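Local coordinates for aldehyde dehydrogenase family protein (Pseudomonas syringae pv. tomato, PDB 6X9L) that oxidises long-chain aliphatic aldehydes such as octanal, with NAD+ probably taking up the hydride, at residues 6-10 and 98-102; 26-30 and 54-58; 85-90 and 120-124. The protein carries 1 engineered substitution. All coordinates share one frame; numbering follows the deposited sequence.

Interaction 1: residues 6-10 and 98-102; sequences LNSHR and QAISL
Gln98 receives the backbone of Ser8 with its side-chain oxygen: Ser8 N donates to Gln98 OE1 at 3.1 Å in a nearly straight bond. The donor stands well above the amide carbonyl plane, 56° out of it, and so is not on a lone pair. The other end of this amide is held from within its own helix, as Gln98 NE2 is bonded to Glu94, and the two bonds together fix how the group is turned. Asn7 works one step back, on the helix main chain. Its ND2 reaches Gln98 O at 3.3 Å, lying in the carbonyl plane on a lone pair, while Leu102 N holds the same oxygen from within the helix. The side chains of Asn7 and Gln98 slide past each other in opposite directions, their amide planes 70° apart, so they do not stack. Around this polar centre the contact is packing on the His9 ring. With CG anti to the backbone N (chi1 177°), the His9 ring is laid over the helix, and Ala99 CB sits 3.6 Å from the ring centroid in a CH-pi contact over one face. Leu102 CD2 meets the ring edge at CD2 of His9, 3.9 Å away. Leu193 of helix 188-201 touches both His9 and Ala99. Asn7 OD1 meanwhile accepts from His9 N at 3.2 Å, an Asx turn by which the N-terminal arm bends along helix 93-104.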
loop_
_atom_site.group_PDB
_atom_site.type_symbol
_atom_site.label_atom_id
_atom_site.label_comp_id
_atom_site.label_asym_id
_atom_site.label_seq_id
_atom_site.Cartn_x
_atom_site.Cartn_y
_atom_site.Cartn_z
ATOM N N LEU A 6 -40.318 -13.278 -17.170
ATOM C CA LEU A 6 -40.687 -12.498 -15.988
ATOM C C LEU A 6 -39.681 -11.376 -15.661
ATOM O O LEU A 6 -40.093 -10.275 -15.302
ATOM C CB LEU A 6 -40.842 -13.407 -14.766
ATOM C CG LEU A 6 -42.088 -14.252 -14.532
ATOM C CD1 LEU A 6 -41.806 -15.686 -14.916
ATOM C CD2 LEU A 6 -42.494 -14.160 -13.064
ATOM N N ASN A 7 -38.376 -11.643 -15.772
ATOM C CA ASN A 7 -37.387 -10.599 -15.528
ATOM C C ASN A 7 -37.695 -9.387 -16.398
ATOM O O ASN A 7 -37.926 -9.515 -17.602
ATOM C CB ASN A 7 -35.971 -11.118 -15.808
ATOM C CG ASN A 7 -34.883 -10.194 -15.245
ATOM O OD1 ASN A 7 -34.621 -9.119 -15.794
ATOM N ND2 ASN A 7 -34.245 -10.616 -14.149
ATOM N N SER A 8 -37.705 -8.209 -15.782
ATOM C CA SER A 8 -38.250 -7.009 -16.402
ATOM C C SER A 8 -37.193 -6.038 -16.918
ATOM O O SER A 8 -37.552 -4.967 -17.416
ATOM C CB SER A 8 -39.136 -6.283 -15.401
ATOM O OG SER A 8 -38.355 -5.933 -14.278
ATOM N N HIS A 9 -35.915 -6.363 -16.816
ATOM C CA HIS A 9 -34.892 -5.412 -17.212
ATOM C C HIS A 9 -34.734 -5.361 -18.724
ATOM O O HIS A 9 -34.688 -6.394 -19.391
ATOM C CB HIS A 9 -33.552 -5.770 -16.593
ATOM C CG HIS A 9 -32.457 -4.863 -17.034
ATOM N ND1 HIS A 9 -32.456 -3.518 -16.736
ATOM C CD2 HIS A 9 -31.359 -5.087 -17.790
ATOM C CE1 HIS A 9 -31.381 -2.956 -17.258
ATOM N NE2 HIS A 9 -30.703 -3.885 -17.908
ATOM N N ARG A 10 -34.608 -4.149 -19.262
ATOM C CA ARG A 10 -34.325 -3.960 -20.678
ATOM C C ARG A 10 -33.119 -3.049 -20.822
ATOM O O ARG A 10 -33.111 -1.932 -20.290
ATOM C CB ARG A 10 -35.527 -3.370 -21.404
ATOM C CG ARG A 10 -36.728 -4.255 -21.360
ATOM C CD ARG A 10 -37.863 -3.549 -22.012
ATOM N NE ARG A 10 -39.042 -4.386 -22.123
ATOM C CZ ARG A 10 -40.017 -4.140 -22.985
ATOM N NH1 ARG A 10 -39.917 -3.099 -23.798
ATOM N NH2 ARG A 10 -41.074 -4.938 -23.053
ATOM N N GLN A 98 -33.250 -6.108 -10.833
ATOM C CA GLN A 98 -33.568 -6.939 -11.993
ATOM C C GLN A 98 -32.375 -7.092 -12.939
ATOM O O GLN A 98 -32.189 -8.159 -13.534
ATOM C CB GLN A 98 -34.782 -6.364 -12.713
ATOM C CG GLN A 98 -36.048 -6.411 -11.854
ATOM C CD GLN A 98 -36.801 -7.725 -11.971
ATOM O OE1 GLN A 98 -36.552 -8.526 -12.877
ATOM N NE2 GLN A 98 -37.729 -7.960 -11.045
ATOM N N ALA A 99 -31.547 -6.053 -13.078
ATOM C CA ALA A 99 -30.386 -6.145 -13.959
ATOM C C ALA A 99 -29.290 -7.040 -13.358
ATOM O O ALA A 99 -28.680 -7.849 -14.069
ATOM C CB ALA A 99 -29.863 -4.737 -14.275
ATOM N N ILE A 100 -29.045 -6.926 -12.048
ATOM C CA ILE A 100 -28.105 -7.830 -11.375
ATOM C C ILE A 100 -28.529 -9.286 -11.560
ATOM O O ILE A 100 -27.744 -10.136 -11.999
ATOM C CB ILE A 100 -28.004 -7.469 -9.884
ATOM C CG1 ILE A 100 -27.386 -6.073 -9.700
ATOM C CG2 ILE A 100 -27.305 -8.605 -9.101
ATOM C CD1 ILE A 100 -27.677 -5.412 -8.333
ATOM N N SER A 101 -29.775 -9.595 -11.196
ATOM C CA SER A 101 -30.325 -10.931 -11.390
ATOM C C SER A 101 -30.145 -11.401 -12.830
ATOM O O SER A 101 -29.711 -12.534 -13.081
ATOM C CB SER A 101 -31.808 -10.930 -11.012
ATOM O OG SER A 101 -32.355 -12.234 -11.003
ATOM N N LEU A 102 -30.483 -10.537 -13.791
ATOM C CA LEU A 102 -30.410 -10.932 -15.194
ATOM C C LEU A 102 -28.986 -11.303 -15.600
ATOM O O LEU A 102 -28.767 -12.317 -16.281
ATOM C CB LEU A 102 -30.930 -9.807 -16.087
ATOM C CG LEU A 102 -30.915 -10.169 -17.572
ATOM C CD1 LEU A 102 -31.945 -11.238 -17.819
ATOM C CD2 LEU A 102 -31.158 -8.948 -18.467
HETATM O O HOH W 1 -34.114 -12.545 -12.699
#

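Interaction 2: residues 26-30 and 54-58; sequences SAPLS and ADVDR
The loop that leads from strand 24-26 to strand 33-38 is tied to the first turns of helix 53-71 where Leu29 meets Asp55. The tie is one hydrogen bond, from Leu29 N to Asp55 OD1 at 2.9 Å, taken on the syn lone pair, the side facing the other carboxylate oxygen. That other oxygen, OD2, is bonded to Ser52 OG just before the helix, so the carboxylate is held at both ends between the loop and the helix start. With Asp55 CG anti to its carbonyl carbon (chi1 -64°), the acid group leans out from the helix toward the loop. The Leu29 side chain runs past it in the opposite direction and ends on the helix surface. There its CD1 branch packs on Ala54 CB at 3.6 Å and on the aliphatic CD of Arg58 at 3.9 Å. Arg58 is bent at chi3 and turns its guanidinium to the strand end, where NH1 lies 3.7 Å from Ser26 CB, at the edge of the group. Strand 19-21 backs the contact, with Phe19 against Pro28 and Asp55, and Ile21 against Ser26 and Arg58. Asp55 is buried although the contact lies at the surface. Its two oxygens are met by a main-chain N-H and a serine hydroxyl, and the nearby N-terminal end of the helix would probably also stabilise it as a carboxylate.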
loop_
_atom_site.group_PDB
_atom_site.type_symbol
_atom_site.label_atom_id
_atom_site.label_comp_id
_atom_site.label_asym_id
_atom_site.label_seq_id
_atom_site.Cartn_x
_atom_site.Cartn_y
_atom_site.Cartn_z
ATOM N N SER A 26 -20.381 8.014 -25.342
ATOM C CA SER A 26 -19.661 8.189 -26.588
ATOM C C SER A 26 -19.397 6.839 -27.232
ATOM O O SER A 26 -19.349 5.804 -26.561
ATOM C CB SER A 26 -18.349 8.932 -26.367
ATOM O OG SER A 26 -18.135 9.117 -24.989
ATOM N N ALA A 27 -19.245 6.869 -28.544
ATOM C CA ALA A 27 -18.955 5.660 -29.287
ATOM C C ALA A 27 -17.639 5.062 -28.800
ATOM O O ALA A 27 -16.721 5.800 -28.441
ATOM C CB ALA A 27 -18.881 5.973 -30.787
ATOM N N PRO A 28 -17.519 3.739 -28.749
ATOM C CA PRO A 28 -16.193 3.139 -28.597
ATOM C C PRO A 28 -15.371 3.342 -29.858
ATOM O O PRO A 28 -15.902 3.485 -30.967
ATOM C CB PRO A 28 -16.493 1.657 -28.367
ATOM C CG PRO A 28 -17.814 1.458 -29.002
ATOM C CD PRO A 28 -18.578 2.718 -28.758
ATOM N N LEU A 29 -14.051 3.353 -29.665
ATOM C CA LEU A 29 -13.104 3.476 -30.761
ATOM C C LEU A 29 -12.927 2.177 -31.538
ATOM O O LEU A 29 -12.380 2.205 -32.643
ATOM C CB LEU A 29 -11.760 3.974 -30.219
ATOM C CG LEU A 29 -11.888 5.403 -29.671
ATOM C CD1 LEU A 29 -10.541 6.074 -29.443
ATOM C CD2 LEU A 29 -12.752 6.230 -30.606
ATOM N N SER A 30 -13.403 1.058 -31.007
ATOM C CA SER A 30 -13.380 -0.229 -31.673
ATOM C C SER A 30 -14.793 -0.774 -31.845
ATOM O O SER A 30 -15.692 -0.441 -31.068
ATOM C CB SER A 30 -12.550 -1.233 -30.869
ATOM O OG SER A 30 -12.761 -2.540 -31.360
ATOM N N ALA A 54 -7.005 3.013 -26.405
ATOM C CA ALA A 54 -7.357 4.376 -26.806
ATOM C C ALA A 54 -8.603 4.877 -26.078
ATOM O O ALA A 54 -8.704 6.067 -25.744
ATOM C CB ALA A 54 -7.569 4.438 -28.320
ATOM N N ASP A 55 -9.578 3.995 -25.854
ATOM C CA ASP A 55 -10.741 4.373 -25.062
ATOM C C ASP A 55 -10.354 4.682 -23.616
ATOM O O ASP A 55 -10.820 5.671 -23.038
ATOM C CB ASP A 55 -11.777 3.257 -25.121
ATOM C CG ASP A 55 -12.297 3.043 -26.512
ATOM O OD1 ASP A 55 -12.888 4.001 -27.050
ATOM O OD2 ASP A 55 -12.106 1.939 -27.076
ATOM N N VAL A 56 -9.505 3.846 -23.017
ATOM C CA VAL A 56 -9.020 4.115 -21.671
ATOM C C VAL A 56 -8.262 5.436 -21.633
ATOM O O VAL A 56 -8.282 6.140 -20.620
ATOM C CB VAL A 56 -8.157 2.933 -21.184
ATOM C CG1 VAL A 56 -7.300 3.330 -19.997
ATOM C CG2 VAL A 56 -9.025 1.751 -20.816
ATOM N N ASP A 57 -7.598 5.805 -22.730
ATOM C CA ASP A 57 -6.976 7.126 -22.827
ATOM C C ASP A 57 -8.012 8.251 -22.751
ATOM O O ASP A 57 -7.846 9.210 -21.989
ATOM C CB ASP A 57 -6.184 7.234 -24.125
ATOM C CG ASP A 57 -4.822 6.621 -24.020
ATOM O OD1 ASP A 57 -4.444 6.232 -22.898
ATOM O OD2 ASP A 57 -4.125 6.530 -25.053
ATOM N N ARG A 58 -9.076 8.170 -23.554
ATOM C CA ARG A 58 -10.087 9.224 -23.499
ATOM C C ARG A 58 -10.656 9.348 -22.097
ATOM O O ARG A 58 -10.909 10.454 -21.605
ATOM C CB ARG A 58 -11.207 8.942 -24.497
ATOM C CG ARG A 58 -10.745 8.779 -25.926
ATOM C CD ARG A 58 -11.927 8.626 -26.869
ATOM N NE ARG A 58 -12.774 9.818 -26.880
ATOM C CZ ARG A 58 -14.072 9.821 -26.587
ATOM N NH1 ARG A 58 -14.685 8.685 -26.270
ATOM N NH2 ARG A 58 -14.756 10.960 -26.630
#

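Interaction 3: residues 85-90 and 120-124; sequences IHELII and AEHVR
Glu121 OE1 is gripped from two directions, one of which leads across to His86. A water lies 2.6 Å from Glu121 OE1, to which it donates, and 2.9 Å from His86 NE2, bridging the two helices near the plane of the imidazole. Arg124 NE supplies the second bond, 3.1 Å to Glu121 OE1; the donor comes from above the carboxylate plane, while the oxygen lies in the plane of the guanidinium. This bond is part of a salt bridge within helix 117-129, so the acid that holds the water is itself steadied by its neighbour one turn on.

His86 carries the rest of the contact. Its CG stands anti to the backbone N (chi1 175°), which sends the ring into the gap between the helices. Arg124 lies alongside, pointing the same way, and its CB makes a CH-pi contact 4.2 Å from the His86 ring centroid, with the guanidinium plane nearly perpendicular to the ring. Over the opposite face comes Ile90 CG1, offset toward the rim. Ala120 O meets the ring at its edge, near CD2.

Beside the ring the seam is apolar. Val123 CG1 packs on His86 CB at 3.6 Å, and its CG2 branch meets Ile89 CD1 at 3.9 Å. Ala120 CB touches both Ile89 CG2, at 3.9 Å, and Ile90 CD1. The two segments run antiparallel, 162° between directions, with axes 9.3 Å apart at closest approach, and the small Ala120 lies at the interface. Beyond the pair, Ile85 and Leu88 continue onto Leu197 and Ala201 of helix 188-201, while Val123 rests on Thr166 and Ala170 of helix 161-174, so helix 75-91 leans on helix 188-201 and helix 117-129 on helix 161-174.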
loop_
_atom_site.group_PDB
_atom_site.type_symbol
_atom_site.label_atom_id
_atom_site.label_comp_id
_atom_site.label_asym_id
_atom_site.label_seq_id
_atom_site.Cartn_x
_atom_site.Cartn_y
_atom_site.Cartn_z
ATOM N N ILE A 85 -26.981 10.759 -5.305
ATOM C CA ILE A 85 -26.718 9.420 -5.820
ATOM C C ILE A 85 -27.401 8.354 -4.960
ATOM O O ILE A 85 -28.039 7.432 -5.479
ATOM C CB ILE A 85 -25.199 9.184 -5.913
ATOM C CG1 ILE A 85 -24.612 10.061 -7.020
ATOM C CG2 ILE A 85 -24.894 7.714 -6.156
ATOM C CD1 ILE A 85 -23.130 10.016 -7.061
ATOM N N HIS A 86 -27.266 8.450 -3.632
ATOM C CA HIS A 86 -27.870 7.448 -2.753
ATOM C C HIS A 86 -29.394 7.437 -2.867
ATOM O O HIS A 86 -30.017 6.365 -2.861
ATOM C CB HIS A 86 -27.456 7.684 -1.299
ATOM C CG HIS A 86 -28.123 6.762 -0.319
ATOM N ND1 HIS A 86 -29.243 7.122 0.401
ATOM C CD2 HIS A 86 -27.820 5.499 0.067
ATOM C CE1 HIS A 86 -29.606 6.116 1.180
ATOM N NE2 HIS A 86 -28.760 5.118 0.993
ATOM N N GLU A 87 -30.018 8.617 -2.940
ATOM C CA GLU A 87 -31.464 8.660 -3.142
ATOM C C GLU A 87 -31.854 7.930 -4.418
ATOM O O GLU A 87 -32.848 7.193 -4.442
ATOM C CB GLU A 87 -31.953 10.102 -3.206
ATOM C CG GLU A 87 -31.745 10.909 -1.952
ATOM C CD GLU A 87 -31.966 12.392 -2.195
ATOM O OE1 GLU A 87 -32.566 12.739 -3.233
ATOM O OE2 GLU A 87 -31.525 13.213 -1.360
ATOM N N LEU A 88 -31.077 8.118 -5.487
ATOM C CA LEU A 88 -31.447 7.555 -6.778
ATOM C C LEU A 88 -31.299 6.037 -6.781
ATOM O O LEU A 88 -32.112 5.324 -7.382
ATOM C CB LEU A 88 -30.600 8.200 -7.873
ATOM C CG LEU A 88 -31.315 9.170 -8.821
ATOM C CD1 LEU A 88 -32.533 9.808 -8.152
ATOM C CD2 LEU A 88 -30.346 10.236 -9.307
ATOM N N ILE A 89 -30.274 5.524 -6.105
ATOM C CA ILE A 89 -30.150 4.081 -5.943
ATOM C C ILE A 89 -31.407 3.518 -5.284
ATOM O O ILE A 89 -31.965 2.512 -5.738
ATOM C CB ILE A 89 -28.876 3.751 -5.141
ATOM C CG1 ILE A 89 -27.637 4.018 -5.982
ATOM C CG2 ILE A 89 -28.875 2.304 -4.625
ATOM C CD1 ILE A 89 -26.347 3.940 -5.185
ATOM N N ILE A 90 -31.882 4.179 -4.216
ATOM C CA ILE A 90 -33.049 3.708 -3.470
ATOM C C ILE A 90 -34.299 3.802 -4.326
ATOM O O ILE A 90 -35.212 2.974 -4.214
ATOM C CB ILE A 90 -33.217 4.512 -2.167
ATOM C CG1 ILE A 90 -32.014 4.299 -1.240
ATOM C CG2 ILE A 90 -34.513 4.123 -1.471
ATOM C CD1 ILE A 90 -31.997 2.967 -0.559
ATOM N N ALA A 120 -26.204 0.407 -1.534
ATOM C CA ALA A 120 -26.662 1.728 -1.094
ATOM C C ALA A 120 -25.910 2.184 0.159
ATOM O O ALA A 120 -25.523 3.354 0.276
ATOM C CB ALA A 120 -28.174 1.718 -0.846
ATOM N N GLU A 121 -25.642 1.250 1.078
ATOM C CA GLU A 121 -25.062 1.589 2.374
ATOM C C GLU A 121 -23.666 2.197 2.251
ATOM O O GLU A 121 -23.333 3.143 2.975
ATOM C CB GLU A 121 -25.029 0.339 3.247
ATOM C CG GLU A 121 -26.352 0.062 3.922
ATOM C CD GLU A 121 -26.635 1.048 5.035
ATOM O OE1 GLU A 121 -27.301 2.077 4.776
ATOM O OE2 GLU A 121 -26.165 0.795 6.169
ATOM N N HIS A 122 -22.822 1.655 1.362
ATOM C CA HIS A 122 -21.510 2.261 1.128
ATOM C C HIS A 122 -21.643 3.725 0.735
ATOM O O HIS A 122 -20.848 4.568 1.162
ATOM C CB HIS A 122 -20.740 1.518 0.030
ATOM C CG HIS A 122 -20.329 0.125 0.383
ATOM N ND1 HIS A 122 -19.813 -0.221 1.615
ATOM C CD2 HIS A 122 -20.342 -1.011 -0.349
ATOM C CE1 HIS A 122 -19.537 -1.508 1.631
ATOM N NE2 HIS A 122 -19.851 -2.015 0.451
ATOM N N VAL A 123 -22.624 4.038 -0.114
ATOM C CA VAL A 123 -22.822 5.413 -0.550
ATOM C C VAL A 123 -23.284 6.283 0.616
ATOM O O VAL A 123 -22.832 7.423 0.778
ATOM C CB VAL A 123 -23.800 5.429 -1.737
ATOM C CG1 VAL A 123 -24.093 6.837 -2.218
ATOM C CG2 VAL A 123 -23.222 4.569 -2.866
ATOM N N ARG A 124 -24.163 5.747 1.462
ATOM C CA ARG A 124 -24.632 6.499 2.619
ATOM C C ARG A 124 -23.472 6.821 3.557
ATOM O O ARG A 124 -23.318 7.968 4.010
ATOM C CB ARG A 124 -25.720 5.708 3.333
ATOM C CG ARG A 124 -26.660 6.543 4.175
ATOM C CD ARG A 124 -26.499 6.229 5.644
ATOM N NE ARG A 124 -26.413 4.792 5.893
ATOM C CZ ARG A 124 -25.723 4.260 6.899
ATOM N NH1 ARG A 124 -25.055 5.039 7.742
ATOM N NH2 ARG A 124 -25.691 2.947 7.056
HETATM O O HOH W 2 -28.717 2.768 2.721
#

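The three contacts draw on four helices from the N-terminal part of the chain, 53-71, 75-91, 93-104 and 117-129, but do not touch one another. Interactions 1 and 3 come closest, about 9 Å between nearest atoms, and share helix 188-201 as a neighbour; along the chain their segments alternate. Interaction 2 lies farther out, about 17 Å from interaction 1 and about 19 Å from interaction 3 by nearest atoms. None forms the active site. The side chain of Ala120 in interaction 3 is about 13 Å from bound octanal, and Glu121 touches Trp450 of the octanal pocket, which also includes the engineered Ala291. In interaction 2, the Asp55 side chain is about 10 Å from that of the NAD+-binding Lys182.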